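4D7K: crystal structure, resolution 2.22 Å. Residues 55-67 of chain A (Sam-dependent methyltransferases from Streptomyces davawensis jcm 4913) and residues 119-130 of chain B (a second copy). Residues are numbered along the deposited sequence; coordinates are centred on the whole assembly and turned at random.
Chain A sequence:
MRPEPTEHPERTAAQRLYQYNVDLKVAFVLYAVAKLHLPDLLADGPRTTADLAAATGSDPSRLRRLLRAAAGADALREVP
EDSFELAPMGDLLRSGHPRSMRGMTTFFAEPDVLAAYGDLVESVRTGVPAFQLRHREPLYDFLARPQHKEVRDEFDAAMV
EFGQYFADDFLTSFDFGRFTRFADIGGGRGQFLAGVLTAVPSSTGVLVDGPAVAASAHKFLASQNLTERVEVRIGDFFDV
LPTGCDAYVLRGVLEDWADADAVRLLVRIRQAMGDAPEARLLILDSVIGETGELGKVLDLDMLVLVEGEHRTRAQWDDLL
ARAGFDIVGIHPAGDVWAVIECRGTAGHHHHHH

Chain A, residues 55-67: ATGSDPSRLRRLL
Chain B 119-130: DLVESVRTGVPA

The guanidinium of Arg A62 reaches across the dimer contact into the turn that ends a helix of the second copy, with Gly B127 C, Val B128 O and Pro B129 N over one face and Ser B123 OG at its edge. Its NH1 lies 2.6 Å from Ser B123 OG, but the angle is too poor for a hydrogen bond; the Ser B123 OG hydroxyl itself donates to Val B128 O (OG to O, 2.6 Å), tying the turn to its own helix. Arg A62 extends with chi1 m, chi2 t, chi3 147° and chi4 -118°, placing NH2 3.7 Å from Pro B129 CG; NH1 and NH2 are hydrogen-bonded elsewhere in the structure.

Helices A60-67 and B120-126 run roughly antiparallel (139°), their axes approaching to 7.9 Å. Ser A58 sits opposite Arg B125 (CA to CA, 3.9 Å) and Arg A62 opposite Val B124 (CA to CA, 5.3 Å). The one hydrogen bond between the stretches is backbone to backbone: Asp A59 N donates to Val B124 O at 3.0 Å (144°). Asp A59 (chi1 t) also caps its helix, OD2 accepting from Arg A62 N at 2.9 Å. Before it, Gly A57 (phi/psi 70/41) leaves the preceding helix, and Ser A58 (-109/156, chi1 m) donates from OG to Thr A56 OG1 at 2.6 Å.

Val B124 (chi1 t) is the apolar hub: CG1 lies 3.7 Å from Ser A58 CB and 3.9 Å from Leu A63 CB, while CG2 lies 3.9 Å from Leu A66 CD2. Leu A66 CD1 meets Leu B120 CD2 at 4.0 Å, both leucines t,p. Extended Arg B125 (m,t,t) brings NE 3.6 Å from Thr A56 O, yet this buried nitrogen has no partner. Gly B127 (104/-2) comes just after the helix, at backbone angles where a CB would jam against the preceding carbonyl O.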

# COMPACT_ATOMS: atom_id res chain seq x y z
N ALA A 55 -25.19 4.80 12.93
CA ALA A 55 -25.25 5.39 11.60
C ALA A 55 -24.71 4.47 10.51
O ALA A 55 -25.09 4.58 9.34
CB ALA A 55 -24.50 6.72 11.58
N THR A 56 -23.80 3.57 10.88
CA THR A 56 -23.18 2.65 9.92
C THR A 56 -23.65 1.21 10.11
O THR A 56 -23.39 0.35 9.27
CB THR A 56 -21.64 2.70 10.01
OG1 THR A 56 -21.22 2.35 11.33
CG2 THR A 56 -21.12 4.10 9.69
N GLY A 57 -24.34 0.95 11.22
CA GLY A 57 -24.75 -0.41 11.53
C GLY A 57 -23.56 -1.27 11.90
O GLY A 57 -23.47 -2.43 11.50
N SER A 58 -22.64 -0.69 12.67
CA SER A 58 -21.39 -1.36 13.02
C SER A 58 -21.34 -1.78 14.48
O SER A 58 -22.00 -1.20 15.34
CB SER A 58 -20.20 -0.45 12.72
OG SER A 58 -20.17 -0.08 11.35
N ASP A 59 -20.52 -2.79 14.77
CA ASP A 59 -20.16 -3.10 16.14
C ASP A 59 -19.35 -1.93 16.69
O ASP A 59 -18.34 -1.55 16.09
CB ASP A 59 -19.37 -4.41 16.21
CG ASP A 59 -18.83 -4.69 17.60
OD1 ASP A 59 -19.61 -5.17 18.46
OD2 ASP A 59 -17.63 -4.43 17.84
N PRO A 60 -19.80 -1.34 17.80
CA PRO A 60 -19.11 -0.18 18.39
C PRO A 60 -17.64 -0.46 18.71
O PRO A 60 -16.78 0.36 18.40
CB PRO A 60 -19.90 0.09 19.67
CG PRO A 60 -21.25 -0.48 19.40
CD PRO A 60 -21.02 -1.69 18.55
N SER A 61 -17.37 -1.61 19.32
CA SER A 61 -16.03 -1.97 19.75
C SER A 61 -15.01 -1.98 18.62
O SER A 61 -13.91 -1.46 18.76
CB SER A 61 -16.04 -3.33 20.44
OG SER A 61 -14.72 -3.78 20.69
N ARG A 62 -15.39 -2.57 17.49
CA ARG A 62 -14.47 -2.68 16.36
C ARG A 62 -14.45 -1.42 15.49
O ARG A 62 -13.46 -1.14 14.81
CB ARG A 62 -14.82 -3.91 15.52
CG ARG A 62 -14.44 -5.22 16.21
CD ARG A 62 -14.64 -6.44 15.33
NE ARG A 62 -13.64 -7.47 15.64
CZ ARG A 62 -12.74 -7.92 14.77
NH1 ARG A 62 -12.73 -7.45 13.53
NH2 ARG A 62 -11.86 -8.84 15.13
N LEU A 63 -15.54 -0.64 15.52
CA LEU A 63 -15.56 0.62 14.80
C LEU A 63 -14.58 1.60 15.42
O LEU A 63 -13.85 2.30 14.72
CB LEU A 63 -16.97 1.23 14.78
CG LEU A 63 -17.06 2.59 14.08
CD1 LEU A 63 -16.74 2.46 12.59
CD2 LEU A 63 -18.42 3.24 14.28
N ARG A 64 -14.57 1.64 16.75
CA ARG A 64 -13.67 2.51 17.49
C ARG A 64 -12.21 2.22 17.17
O ARG A 64 -11.40 3.14 17.02
CB ARG A 64 -13.90 2.37 19.00
CG ARG A 64 -12.99 3.28 19.83
CD ARG A 64 -13.21 3.11 21.32
NE ARG A 64 -14.58 3.43 21.72
CZ ARG A 64 -15.50 2.52 22.00
NH1 ARG A 64 -15.20 1.23 21.93
NH2 ARG A 64 -16.72 2.90 22.35
N ARG A 65 -11.88 0.93 17.06
CA ARG A 65 -10.53 0.52 16.70
C ARG A 65 -10.18 0.95 15.27
O ARG A 65 -9.06 1.38 15.00
CB ARG A 65 -10.37 -0.99 16.87
CG ARG A 65 -10.56 -1.45 18.31
CD ARG A 65 -10.66 -2.96 18.40
NE ARG A 65 -9.45 -3.62 17.91
CZ ARG A 65 -9.34 -4.93 17.72
NH1 ARG A 65 -10.38 -5.72 17.97
NH2 ARG A 65 -8.21 -5.44 17.27
N LEU A 66 -11.15 0.84 14.37
CA LEU A 66 -10.97 1.32 13.01
C LEU A 66 -10.82 2.85 12.97
O LEU A 66 -9.96 3.38 12.27
CB LEU A 66 -12.16 0.90 12.13
CG LEU A 66 -12.20 1.51 10.73
CD1 LEU A 66 -11.03 1.01 9.91
CD2 LEU A 66 -13.51 1.22 10.02
N LEU A 67 -11.67 3.55 13.72
CA LEU A 67 -11.63 5.01 13.77
C LEU A 67 -10.34 5.50 14.41
O LEU A 67 -9.76 6.50 13.98
CB LEU A 67 -12.84 5.56 14.54
CG LEU A 67 -14.22 5.41 13.92
CD1 LEU A 67 -15.30 5.78 14.93
CD2 LEU A 67 -14.32 6.29 12.69
N ASP B 119 -12.16 -7.29 3.30
CA ASP B 119 -13.42 -7.45 4.02
C ASP B 119 -13.40 -6.75 5.39
O ASP B 119 -14.11 -7.16 6.31
CB ASP B 119 -13.76 -8.93 4.19
CG ASP B 119 -14.30 -9.55 2.92
OD1 ASP B 119 -14.76 -8.80 2.04
OD2 ASP B 119 -14.26 -10.80 2.80
N LEU B 120 -12.59 -5.70 5.50
CA LEU B 120 -12.48 -4.94 6.73
C LEU B 120 -13.81 -4.30 7.12
O LEU B 120 -14.18 -4.25 8.30
CB LEU B 120 -11.39 -3.88 6.58
CG LEU B 120 -11.16 -2.91 7.73
CD1 LEU B 120 -10.95 -3.66 9.03
CD2 LEU B 120 -9.96 -2.00 7.43
N VAL B 121 -14.55 -3.82 6.13
CA VAL B 121 -15.83 -3.18 6.37
C VAL B 121 -16.84 -4.14 7.01
O VAL B 121 -17.49 -3.81 7.99
CB VAL B 121 -16.43 -2.62 5.06
CG1 VAL B 121 -17.85 -2.14 5.29
CG2 VAL B 121 -15.56 -1.51 4.52
N GLU B 122 -16.95 -5.34 6.44
CA GLU B 122 -17.91 -6.33 6.94
C GLU B 122 -17.48 -6.89 8.30
O GLU B 122 -18.31 -7.35 9.08
CB GLU B 122 -18.10 -7.46 5.92
CG GLU B 122 -19.27 -8.38 6.23
CD GLU B 122 -20.62 -7.67 6.26
OE1 GLU B 122 -20.74 -6.57 5.68
OE2 GLU B 122 -21.56 -8.21 6.88
N SER B 123 -16.18 -6.86 8.57
CA SER B 123 -15.65 -7.26 9.87
C SER B 123 -16.08 -6.28 10.96
O SER B 123 -16.49 -6.68 12.05
CB SER B 123 -14.13 -7.37 9.81
OG SER B 123 -13.58 -7.69 11.08
N VAL B 124 -16.00 -4.99 10.66
CA VAL B 124 -16.41 -3.96 11.61
C VAL B 124 -17.92 -4.04 11.87
O VAL B 124 -18.37 -3.89 13.01
CB VAL B 124 -16.03 -2.54 11.10
CG1 VAL B 124 -16.71 -1.46 11.91
CG2 VAL B 124 -14.52 -2.36 11.14
N ARG B 125 -18.68 -4.34 10.82
CA ARG B 125 -20.14 -4.44 10.93
C ARG B 125 -20.62 -5.70 11.65
O ARG B 125 -21.69 -5.71 12.25
CB ARG B 125 -20.77 -4.38 9.54
CG ARG B 125 -20.77 -2.98 8.92
CD ARG B 125 -21.27 -3.00 7.49
NE ARG B 125 -21.46 -1.65 6.96
CZ ARG B 125 -21.61 -1.37 5.67
NH1 ARG B 125 -21.58 -2.35 4.77
NH2 ARG B 125 -21.78 -0.12 5.29
N THR B 126 -19.83 -6.77 11.58
CA THR B 126 -20.25 -8.06 12.10
C THR B 126 -19.69 -8.35 13.49
O THR B 126 -20.40 -8.85 14.36
CB THR B 126 -19.84 -9.21 11.15
OG1 THR B 126 -20.37 -8.96 9.84
CG2 THR B 126 -20.36 -10.54 11.66
N GLY B 127 -18.41 -8.06 13.68
CA GLY B 127 -17.73 -8.36 14.93
C GLY B 127 -16.82 -9.56 14.81
O GLY B 127 -16.15 -9.95 15.77
N VAL B 128 -16.81 -10.16 13.62
CA VAL B 128 -15.98 -11.31 13.33
C VAL B 128 -14.68 -10.86 12.66
O VAL B 128 -14.71 -9.96 11.82
CB VAL B 128 -16.73 -12.32 12.42
CG1 VAL B 128 -15.82 -13.46 11.98
CG2 VAL B 128 -17.96 -12.85 13.14
N PRO B 129 -13.54 -11.45 13.06
CA PRO B 129 -12.28 -11.13 12.36
C PRO B 129 -12.43 -11.35 10.86
O PRO B 129 -13.02 -12.35 10.46
CB PRO B 129 -11.27 -12.10 12.98
CG PRO B 129 -11.84 -12.44 14.31
CD PRO B 129 -13.33 -12.39 14.17
N ALA B 130 -11.91 -10.43 10.06
CA ALA B 130 -12.10 -10.46 8.62
C ALA B 130 -11.62 -11.76 7.97
O ALA B 130 -12.28 -12.29 7.08
CB ALA B 130 -11.41 -9.27 7.98